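Effector EagT6 (Pseudomonas aeruginosa, PDB 1TU1) is essential for delivery of the toxin Tse6 to target cells, acting as a homodimer in loading Tse6 onto VgrG1a. Local coordinates at residues 51-56 with 85-90; 101-106 with 123-128; 105-110 with 137-142. All blocks are in the same frame, centred on the assembly; numbering follows the deposited sequence. Where two conformers were deposited one is given.

Contact 1 of 3, residues 51-56 with 85-90; sequences APFADY and AAVLLD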
loop_
_atom_site.group_PDB
_atom_site.type_symbol
_atom_site.label_atom_id
_atom_site.label_comp_id
_atom_site.label_asym_id
_atom_site.label_seq_id
_atom_site.Cartn_x
_atom_site.Cartn_y
_atom_site.Cartn_z
ATOM N N ALA A 51 10.677 -6.450 21.711
ATOM C CA ALA A 51 11.678 -5.463 22.109
ATOM C C ALA A 51 11.034 -4.133 22.532
ATOM O O ALA A 51 9.974 -3.742 21.990
ATOM C CB ALA A 51 12.648 -5.228 21.009
ATOM N N PRO A 52 11.661 -3.448 23.489
ATOM C CA PRO A 52 11.225 -2.102 23.855
ATOM C C PRO A 52 11.216 -1.217 22.611
ATOM O O PRO A 52 12.123 -1.332 21.795
ATOM C CB PRO A 52 12.304 -1.627 24.838
ATOM C CG PRO A 52 12.870 -2.870 25.426
ATOM C CD PRO A 52 12.806 -3.900 24.311
ATOM N N PHE A 53 10.212 -0.366 22.490
ATOM C CA PHE A 53 10.086 0.559 21.367
ATOM C C PHE A 53 11.309 1.463 21.219
ATOM O O PHE A 53 11.700 1.792 20.091
ATOM C CB PHE A 53 8.844 1.399 21.533
ATOM C CG PHE A 53 8.554 2.301 20.348
ATOM C CD1 PHE A 53 8.419 1.777 19.065
ATOM C CD2 PHE A 53 8.449 3.677 20.522
ATOM C CE1 PHE A 53 8.176 2.638 17.964
ATOM C CE2 PHE A 53 8.189 4.525 19.426
ATOM C CZ PHE A 53 8.042 3.980 18.162
ATOM N N ALA A 54 11.908 1.873 22.346
ATOM C CA ALA A 54 13.117 2.694 22.321
ATOM C C ALA A 54 14.253 1.998 21.637
ATOM O O ALA A 54 14.982 2.642 20.878
ATOM C CB ALA A 54 13.530 3.114 23.737
ATOM N N ASP A 55 14.416 0.699 21.888
ATOM C CA ASP A 55 15.444 -0.098 21.232
ATOM C C ASP A 55 15.152 -0.267 19.737
ATOM O O ASP A 55 16.076 -0.252 18.915
ATOM C CB ASP A 55 15.545 -1.495 21.830
ATOM C CG ASP A 55 16.078 -1.505 23.272
ATOM O OD1 ASP A 55 16.413 -0.423 23.829
ATOM O OD2 ASP A 55 16.136 -2.579 23.902
ATOM N N TYR A 56 13.881 -0.465 19.395
ATOM C CA TYR A 56 13.481 -0.563 17.980
ATOM C C TYR A 56 13.886 0.713 17.234
ATOM O O TYR A 56 14.509 0.639 16.175
ATOM C CB TYR A 56 11.957 -0.842 17.826
ATOM C CG TYR A 56 11.494 -0.548 16.412
ATOM C CD1 TYR A 56 11.586 -1.513 15.416
ATOM C CD2 TYR A 56 11.032 0.712 16.066
ATOM C CE1 TYR A 56 11.215 -1.218 14.091
ATOM C CE2 TYR A 56 10.655 1.018 14.767
ATOM C CZ TYR A 56 10.750 0.058 13.785
ATOM O OH TYR A 56 10.388 0.377 12.506
ATOM N N ALA A 85 3.289 5.829 21.856
ATOM C CA ALA A 85 4.659 6.298 21.762
ATOM C C ALA A 85 5.074 6.488 20.289
ATOM O O ALA A 85 4.832 5.631 19.435
ATOM C CB ALA A 85 5.601 5.314 22.435
ATOM N N ALA A 86 5.755 7.591 20.026
ATOM C CA ALA A 86 6.195 7.900 18.690
ATOM C C ALA A 86 7.525 8.641 18.714
ATOM O O ALA A 86 7.850 9.312 19.680
ATOM C CB ALA A 86 5.123 8.738 18.003
ATOM N N VAL A 87 8.297 8.485 17.653
ATOM C CA VAL A 87 9.515 9.259 17.456
ATOM C C VAL A 87 9.488 9.877 16.051
ATOM O O VAL A 87 9.271 9.161 15.064
ATOM C CB VAL A 87 10.754 8.388 17.610
ATOM C CG1 VAL A 87 12.049 9.183 17.289
ATOM C CG2 VAL A 87 10.828 7.792 19.022
ATOM N N LEU A 88 9.690 11.194 15.977
ATOM C CA LEU A 88 9.974 11.900 14.718
ATOM C C LEU A 88 11.471 12.090 14.527
ATOM O O LEU A 88 12.177 12.625 15.424
ATOM C CB LEU A 88 9.247 13.250 14.672
ATOM C CG LEU A 88 9.640 14.249 13.565
ATOM C CD1 LEU A 88 9.390 13.674 12.189
ATOM C CD2 LEU A 88 8.846 15.519 13.712
ATOM N N LEU A 89 11.965 11.644 13.375
ATOM C CA LEU A 89 13.336 11.852 12.966
ATOM C C LEU A 89 13.371 12.685 11.697
ATOM O O LEU A 89 12.886 12.225 10.645
ATOM C CB LEU A 89 14.020 10.540 12.649
ATOM C CG LEU A 89 14.161 9.520 13.769
ATOM C CD1 LEU A 89 14.784 8.294 13.178
ATOM C CD2 LEU A 89 15.019 10.078 14.928
ATOM N N ASP A 90 13.933 13.892 11.801
ATOM C CA ASP A 90 14.228 14.734 10.647
ATOM C C ASP A 90 15.645 14.475 10.243
ATOM O O ASP A 90 16.573 14.684 11.027
ATOM C CB ASP A 90 14.052 16.200 10.982
ATOM C CG ASP A 90 12.635 16.536 11.309
ATOM O OD1 ASP A 90 11.728 15.831 10.802
ATOM O OD2 ASP A 90 12.308 17.461 12.074
#
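Apolar contact between 51-56 and 85-90 rests on the ring of Phe53, which reaches from the start of the helix to the strand. Its CD2 lies 3.8 Å from CB of Ala85, and CE2, one atom further out, is 4.2 Å from CG2 of Val87. The phenyl group thus bridges two residues whose CB atoms both face the helix, whereas Ala86 between them turns to the other side of the strand. With CG anti to the backbone N (chi1 -174°), the ring swings over to the strand. The layout is that of a helix packed on an antiparallel sheet, here helix 53-67 on one face of the six-stranded sheet, consistent with the Mog1p/PsbP-like clan to which the DcrB family belongs. Backbone atoms form the second group of contacts, and these are van der Waals only. CE2 of Phe53 comes within 3.5 Å of O of Ala85 and 4.0 Å of N of Ala86. Hydrogen bonding within 51-56 is helical: Tyr56 N donates to Pro52 O at 3.1 Å, closing the first turn behind the N-cap residue Pro52.

Contact 2 of 3, residues 101-106 with 123-128; sequences MLRQVF and ADLPHH
Leu125 meets the strand with both arms of its isobutyl fork, one for each of two residues that face the same side of the sheet. CD2 goes to Met101, 3.6 Å from CG, while CD1 goes to Arg103, 3.6 Å from CD. In Met101 a bend at the second torsion (chi2 53°) helps to bring the far methyl to the leucine, CE lying 4.0 Å from CD2 of Leu125. One leucine methyl is therefore touched at two points along a single methionine. Arg103 offers only its aliphatic part: CG is 4.0 Å from CD1 of Leu125, and the two side chains meet at roughly a right angle. The arginine chain bends at its CG-CD bond (chi3 74°), and this takes the guanidinium off the leucine towards acidic partners. NE makes a salt bridge with Asp90 and NH1 another with Glu129, so the charged end has two acidic partners while the methylenes serve the apolar contact. The contact seats the start of helix 125-137 on central strand 98-107, which lies between strands 84-95 and 113-120; on the opposite face, Phe106 of the same strand packs against helix 53-67.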
loop_
_atom_site.group_PDB
_atom_site.type_symbol
_atom_site.label_atom_id
_atom_site.label_comp_id
_atom_site.label_asym_id
_atom_site.label_seq_id
_atom_site.Cartn_x
_atom_site.Cartn_y
_atom_site.Cartn_z
ATOM N N MET A 101 15.557 15.400 1.951
ATOM C CA MET A 101 15.120 15.696 3.301
ATOM C C MET A 101 13.919 14.818 3.664
ATOM O O MET A 101 12.908 14.803 2.955
ATOM C CB MET A 101 14.725 17.164 3.391
ATOM C CG MET A 101 14.569 17.727 4.792
ATOM S SD MET A 101 16.011 17.463 5.882
ATOM C CE MET A 101 15.124 17.466 7.475
ATOM N N LEU A 102 14.042 14.106 4.784
ATOM C CA LEU A 102 12.994 13.234 5.302
ATOM C C LEU A 102 12.482 13.696 6.663
ATOM O O LEU A 102 13.258 14.115 7.529
ATOM C CB LEU A 102 13.538 11.820 5.419
ATOM C CG LEU A 102 13.323 10.959 4.172
ATOM C CD1 LEU A 102 14.136 11.467 2.970
ATOM C CD2 LEU A 102 13.686 9.542 4.475
ATOM N N ARG A 103 11.170 13.635 6.843
ATOM C CA ARG A 103 10.551 13.734 8.152
ATOM C C ARG A 103 9.762 12.437 8.352
ATOM O O ARG A 103 8.708 12.236 7.719
ATOM C CB ARG A 103 9.658 14.959 8.232
ATOM C CG ARG A 103 10.384 16.260 7.799
ATOM C CD ARG A 103 9.788 17.521 8.366
ATOM N NE ARG A 103 10.086 17.699 9.779
ATOM C CZ ARG A 103 9.653 18.722 10.511
ATOM N NH1 ARG A 103 8.861 19.643 9.988
ATOM N NH2 ARG A 103 9.965 18.806 11.798
ATOM N N GLN A 104 10.306 11.567 9.201
ATOM C CA GLN A 104 9.876 10.182 9.362
ATOM C C GLN A 104 9.379 9.924 10.792
ATOM O O GLN A 104 10.124 10.102 11.757
ATOM C CB GLN A 104 11.036 9.259 9.021
ATOM C CG GLN A 104 10.670 7.807 8.827
ATOM C CD GLN A 104 11.744 7.023 8.120
ATOM O OE1 GLN A 104 12.877 6.932 8.598
ATOM N NE2 GLN A 104 11.405 6.471 6.955
ATOM N N VAL A 105 8.110 9.567 10.936
ATOM C CA VAL A 105 7.515 9.324 12.245
ATOM C C VAL A 105 7.293 7.814 12.443
ATOM O O VAL A 105 6.701 7.133 11.596
ATOM C CB VAL A 105 6.209 10.056 12.402
ATOM C CG1 VAL A 105 5.581 9.801 13.802
ATOM C CG2 VAL A 105 6.387 11.582 12.170
ATOM N N PHE A 106 7.792 7.293 13.554
ATOM C CA PHE A 106 7.569 5.903 13.910
ATOM C C PHE A 106 6.559 5.904 15.016
ATOM O O PHE A 106 6.756 6.590 16.034
ATOM C CB PHE A 106 8.866 5.277 14.384
ATOM C CG PHE A 106 9.944 5.267 13.365
ATOM C CD1 PHE A 106 10.188 4.125 12.621
ATOM C CD2 PHE A 106 10.727 6.392 13.136
ATOM C CE1 PHE A 106 11.206 4.087 11.674
ATOM C CE2 PHE A 106 11.765 6.365 12.180
ATOM C CZ PHE A 106 11.997 5.215 11.443
ATOM N N ALA A 123 15.558 22.223 -0.042
ATOM C CA ALA A 123 14.958 23.457 -0.559
ATOM C C ALA A 123 13.435 23.475 -0.480
ATOM O O ALA A 123 12.833 24.532 -0.291
ATOM C CB ALA A 123 15.419 23.716 -2.012
ATOM N N ASP A 124 12.802 22.317 -0.642
ATOM C CA ASP A 124 11.336 22.259 -0.688
ATOM C C ASP A 124 10.674 21.949 0.656
ATOM O O ASP A 124 9.458 22.036 0.767
ATOM C CB ASP A 124 10.872 21.231 -1.735
ATOM C CG ASP A 124 11.182 21.670 -3.160
ATOM O OD1 ASP A 124 11.535 22.862 -3.360
ATOM O OD2 ASP A 124 11.104 20.890 -4.131
ATOM N N LEU A 125 11.449 21.570 1.667
ATOM C CA LEU A 125 10.843 21.211 2.949
ATOM C C LEU A 125 9.928 22.314 3.501
ATOM O O LEU A 125 8.786 22.037 3.880
ATOM C CB LEU A 125 11.888 20.776 3.976
ATOM C CG LEU A 125 11.311 20.475 5.366
ATOM C CD1 LEU A 125 10.245 19.368 5.301
ATOM C CD2 LEU A 125 12.395 20.102 6.355
ATOM N N PRO A 126 10.385 23.569 3.537
ATOM C CA PRO A 126 9.548 24.642 4.100
ATOM C C PRO A 126 8.223 24.822 3.387
ATOM O O PRO A 126 7.248 25.234 4.005
ATOM C CB PRO A 126 10.427 25.900 3.939
ATOM C CG PRO A 126 11.795 25.377 3.879
ATOM C CD PRO A 126 11.699 24.077 3.109
ATOM N N HIS A 127 8.176 24.536 2.093
ATOM C CA HIS A 127 6.936 24.684 1.351
ATOM C C HIS A 127 5.919 23.593 1.715
ATOM O O HIS A 127 4.723 23.852 1.836
ATOM C CB HIS A 127 7.207 24.650 -0.153
ATOM C CG HIS A 127 5.959 24.666 -0.960
ATOM N ND1 HIS A 127 5.247 23.521 -1.242
ATOM C CD2 HIS A 127 5.248 25.690 -1.480
ATOM C CE1 HIS A 127 4.163 23.838 -1.925
ATOM N NE2 HIS A 127 4.138 25.149 -2.080
ATOM N N HIS A 128 6.394 22.367 1.872
ATOM C CA HIS A 128 5.496 21.226 2.110
ATOM C C HIS A 128 5.111 21.022 3.594
ATOM O O HIS A 128 4.104 20.381 3.904
ATOM C CB HIS A 128 6.132 19.960 1.537
ATOM C CG HIS A 128 6.117 19.924 0.043
ATOM N ND1 HIS A 128 4.951 19.978 -0.687
ATOM C CD2 HIS A 128 7.125 19.869 -0.856
ATOM C CE1 HIS A 128 5.243 19.944 -1.975
ATOM N NE2 HIS A 128 6.553 19.861 -2.106
#

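Contact 3 of 3, residues 105-110 with 137-142; sequences VFIERR and QTLVPR
Two nitrogens along one edge of the Arg109 guanidinium share the carbonyl oxygen of Arg142, and this is the tight part of the contact. NE donates to Arg142 O at 3.0 Å and NH2 to the same atom at 2.9 Å, with N-H...O angles of 143° and 151°. The oxygen lies almost in the guanidinium plane, at the edge between the two donors. Seen from the acceptor, the two bonds differ: NE approaches in the carbonyl plane, NH2 from well above it. The arginine chain, extended from CG to NE, supplies the reach, and two bonds to one atom should restrict rotation of its flat end. Packing is looser where the contact is apolar. Ile107 and Leu139 meet tip to tip, CD1 to CD2 at 3.9 Å, and CG2 of Ile107 only grazes CG of Pro141 at 4.5 Å. Behind these residues the chain enters a dimer interface: Val140 and Pro141 pair antiparallel with a strand of the second subunit, so that β-structure continues from one copy to the other. Arg109 joins the loop after strand 98-107 to the residue just past that short strand. The side chain of Arg142 behaves quite differently from its carbonyl. Partly exposed, it leads away from 105-110; in one of its two conformers NH2 makes a salt bridge with Asp12 of the second subunit and NH1 a hydrogen bond with O of Ala11 there.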
loop_
_atom_site.group_PDB
_atom_site.type_symbol
_atom_site.label_atom_id
_atom_site.label_comp_id
_atom_site.label_asym_id
_atom_site.label_seq_id
_atom_site.Cartn_x
_atom_site.Cartn_y
_atom_site.Cartn_z
ATOM N N VAL A 105 8.110 9.567 10.936
ATOM C CA VAL A 105 7.515 9.324 12.245
ATOM C C VAL A 105 7.293 7.814 12.443
ATOM O O VAL A 105 6.701 7.133 11.596
ATOM C CB VAL A 105 6.209 10.056 12.402
ATOM C CG1 VAL A 105 5.581 9.801 13.802
ATOM C CG2 VAL A 105 6.387 11.582 12.170
ATOM N N PHE A 106 7.792 7.293 13.554
ATOM C CA PHE A 106 7.569 5.903 13.910
ATOM C C PHE A 106 6.559 5.904 15.016
ATOM O O PHE A 106 6.756 6.590 16.034
ATOM C CB PHE A 106 8.866 5.277 14.384
ATOM C CG PHE A 106 9.944 5.267 13.365
ATOM C CD1 PHE A 106 10.188 4.125 12.621
ATOM C CD2 PHE A 106 10.727 6.392 13.136
ATOM C CE1 PHE A 106 11.206 4.087 11.674
ATOM C CE2 PHE A 106 11.765 6.365 12.180
ATOM C CZ PHE A 106 11.997 5.215 11.443
ATOM N N ILE A 107 5.452 5.178 14.825
ATOM C CA ILE A 107 4.390 5.126 15.815
ATOM C C ILE A 107 4.248 3.696 16.308
ATOM O O ILE A 107 3.903 2.798 15.552
ATOM C CB ILE A 107 3.036 5.612 15.253
ATOM C CG1 ILE A 107 3.182 6.976 14.565
ATOM C CG2 ILE A 107 1.978 5.636 16.378
ATOM C CD1 ILE A 107 1.913 7.457 13.905
ATOM N N GLU A 108 4.530 3.492 17.589
ATOM C CA GLU A 108 4.413 2.175 18.188
ATOM C C GLU A 108 2.971 1.686 18.080
ATOM O O GLU A 108 2.067 2.340 18.525
ATOM C CB GLU A 108 4.799 2.182 19.675
ATOM C CG GLU A 108 4.958 0.747 20.161
ATOM C CD GLU A 108 5.333 0.609 21.638
ATOM O OE1 GLU A 108 5.062 1.533 22.451
ATOM O OE2 GLU A 108 5.891 -0.459 21.937
ATOM N N ARG A 109 2.809 0.496 17.525
ATOM C CA ARG A 109 1.541 -0.212 17.498
ATOM C C ARG A 109 1.824 -1.701 17.342
ATOM O O ARG A 109 2.859 -2.101 16.841
ATOM C CB ARG A 109 0.714 0.275 16.297
ATOM C CG ARG A 109 -0.686 -0.228 16.194
ATOM C CD ARG A 109 -1.527 0.549 15.149
ATOM N NE ARG A 109 -2.937 0.200 15.253
ATOM C CZ ARG A 109 -3.480 -0.940 14.834
ATOM N NH1 ARG A 109 -2.767 -1.857 14.224
ATOM N NH2 ARG A 109 -4.771 -1.164 15.019
ATOM N N ARG A 110 0.849 -2.512 17.724
ATOM C CA ARG A 110 0.887 -3.951 17.481
ATOM C C ARG A 110 -0.213 -4.307 16.497
ATOM O O ARG A 110 -1.307 -3.763 16.578
ATOM C CB ARG A 110 0.628 -4.687 18.788
ATOM C CG ARG A 110 1.697 -4.465 19.779
ATOM C CD ARG A 110 2.948 -5.156 19.362
ATOM N NE ARG A 110 4.051 -4.873 20.264
ATOM C CZ ARG A 110 5.312 -5.107 19.956
ATOM N NH1 ARG A 110 5.609 -5.630 18.775
ATOM N NH2 ARG A 110 6.278 -4.828 20.842
ATOM N N GLN A 137 -1.223 15.886 12.325
ATOM C CA GLN A 137 -1.899 16.347 13.536
ATOM C C GLN A 137 -3.304 15.791 13.616
ATOM O O GLN A 137 -3.909 15.761 14.692
ATOM C CB GLN A 137 -1.888 17.881 13.622
ATOM C CG GLN A 137 -0.521 18.390 14.038
ATOM C CD GLN A 137 -0.465 19.885 14.294
ATOM O OE1 GLN A 137 -1.197 20.670 13.678
ATOM N NE2 GLN A 137 0.413 20.284 15.202
ATOM N N THR A 138 -3.823 15.323 12.487
ATOM C CA THR A 138 -5.112 14.644 12.473
ATOM C C THR A 138 -5.013 13.122 12.537
ATOM O O THR A 138 -6.033 12.478 12.603
ATOM C CB THR A 138 -5.910 14.989 11.193
ATOM O OG1 THR A 138 -5.239 14.450 10.031
ATOM C CG2 THR A 138 -5.982 16.496 10.984
ATOM N N LEU A 139 -3.816 12.545 12.467
ATOM C CA LEU A 139 -3.699 11.075 12.495
ATOM C C LEU A 139 -4.149 10.502 13.847
ATOM O O LEU A 139 -3.527 10.779 14.873
ATOM C CB LEU A 139 -2.280 10.633 12.203
ATOM C CG LEU A 139 -2.058 9.146 11.896
ATOM C CD1 LEU A 139 -0.847 9.025 11.034
ATOM C CD2 LEU A 139 -1.854 8.329 13.179
ATOM N N VAL A 140 -5.208 9.695 13.831
ATOM C CA VAL A 140 -5.644 8.965 15.016
ATOM C C VAL A 140 -5.398 7.469 14.855
ATOM O O VAL A 140 -6.053 6.811 14.041
ATOM C CB VAL A 140 -7.120 9.251 15.331
ATOM C CG1 VAL A 140 -7.559 8.558 16.620
ATOM C CG2 VAL A 140 -7.351 10.756 15.399
ATOM N N PRO A 141 -4.446 6.910 15.610
ATOM C CA PRO A 141 -4.245 5.458 15.582
ATOM C C PRO A 141 -5.526 4.725 15.966
ATOM O O PRO A 141 -6.311 5.201 16.798
ATOM C CB PRO A 141 -3.111 5.231 16.600
ATOM C CG PRO A 141 -2.400 6.527 16.685
ATOM C CD PRO A 141 -3.454 7.575 16.474
ATOM N N ARG A 142 -5.775 3.611 15.299
ATOM C CA ARG A 142 -6.940 2.791 15.578
ATOM C C ARG A 142 -6.571 1.749 16.646
ATOM O O ARG A 142 -5.518 1.121 16.562
ATOM C CB ARG A 142 -7.403 2.088 14.306
ATOM C CG ARG A 142 -8.708 1.314 14.441
ATOM C CD ARG A 142 -9.193 0.647 13.148
ATOM N NE ARG A 142 -9.935 1.571 12.283
ATOM C CZ ARG A 142 -9.386 2.403 11.395
ATOM N NH1 ARG A 142 -8.078 2.452 11.220
ATOM N NH2 ARG A 142 -10.150 3.199 10.665
#

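Overall arrangement
From the N terminus, contact 1 closes first: the chain leaves 51-56, runs through helix 53-67 and strand 72-81, and returns at 85-90. Only then do the others open, contact 2 from strand 98-107, contact 3 from its end and the loop after it. Contact 2 closes at 123-128 after strand 113-120; contact 3 closes at 137-142, once helix 125-137 has been traversed. Starting from overlapping segments that share Val105 and Phe106, neither nests cleanly in the other. Strand 98-107 neighbours 84-95, and probable backbone hydrogen bonds such as Val87 O with Phe106 N join contact 1 to the others. Two helices on opposite faces of the sheet and the C-terminal dimerisation strand are tied to adjacent strands.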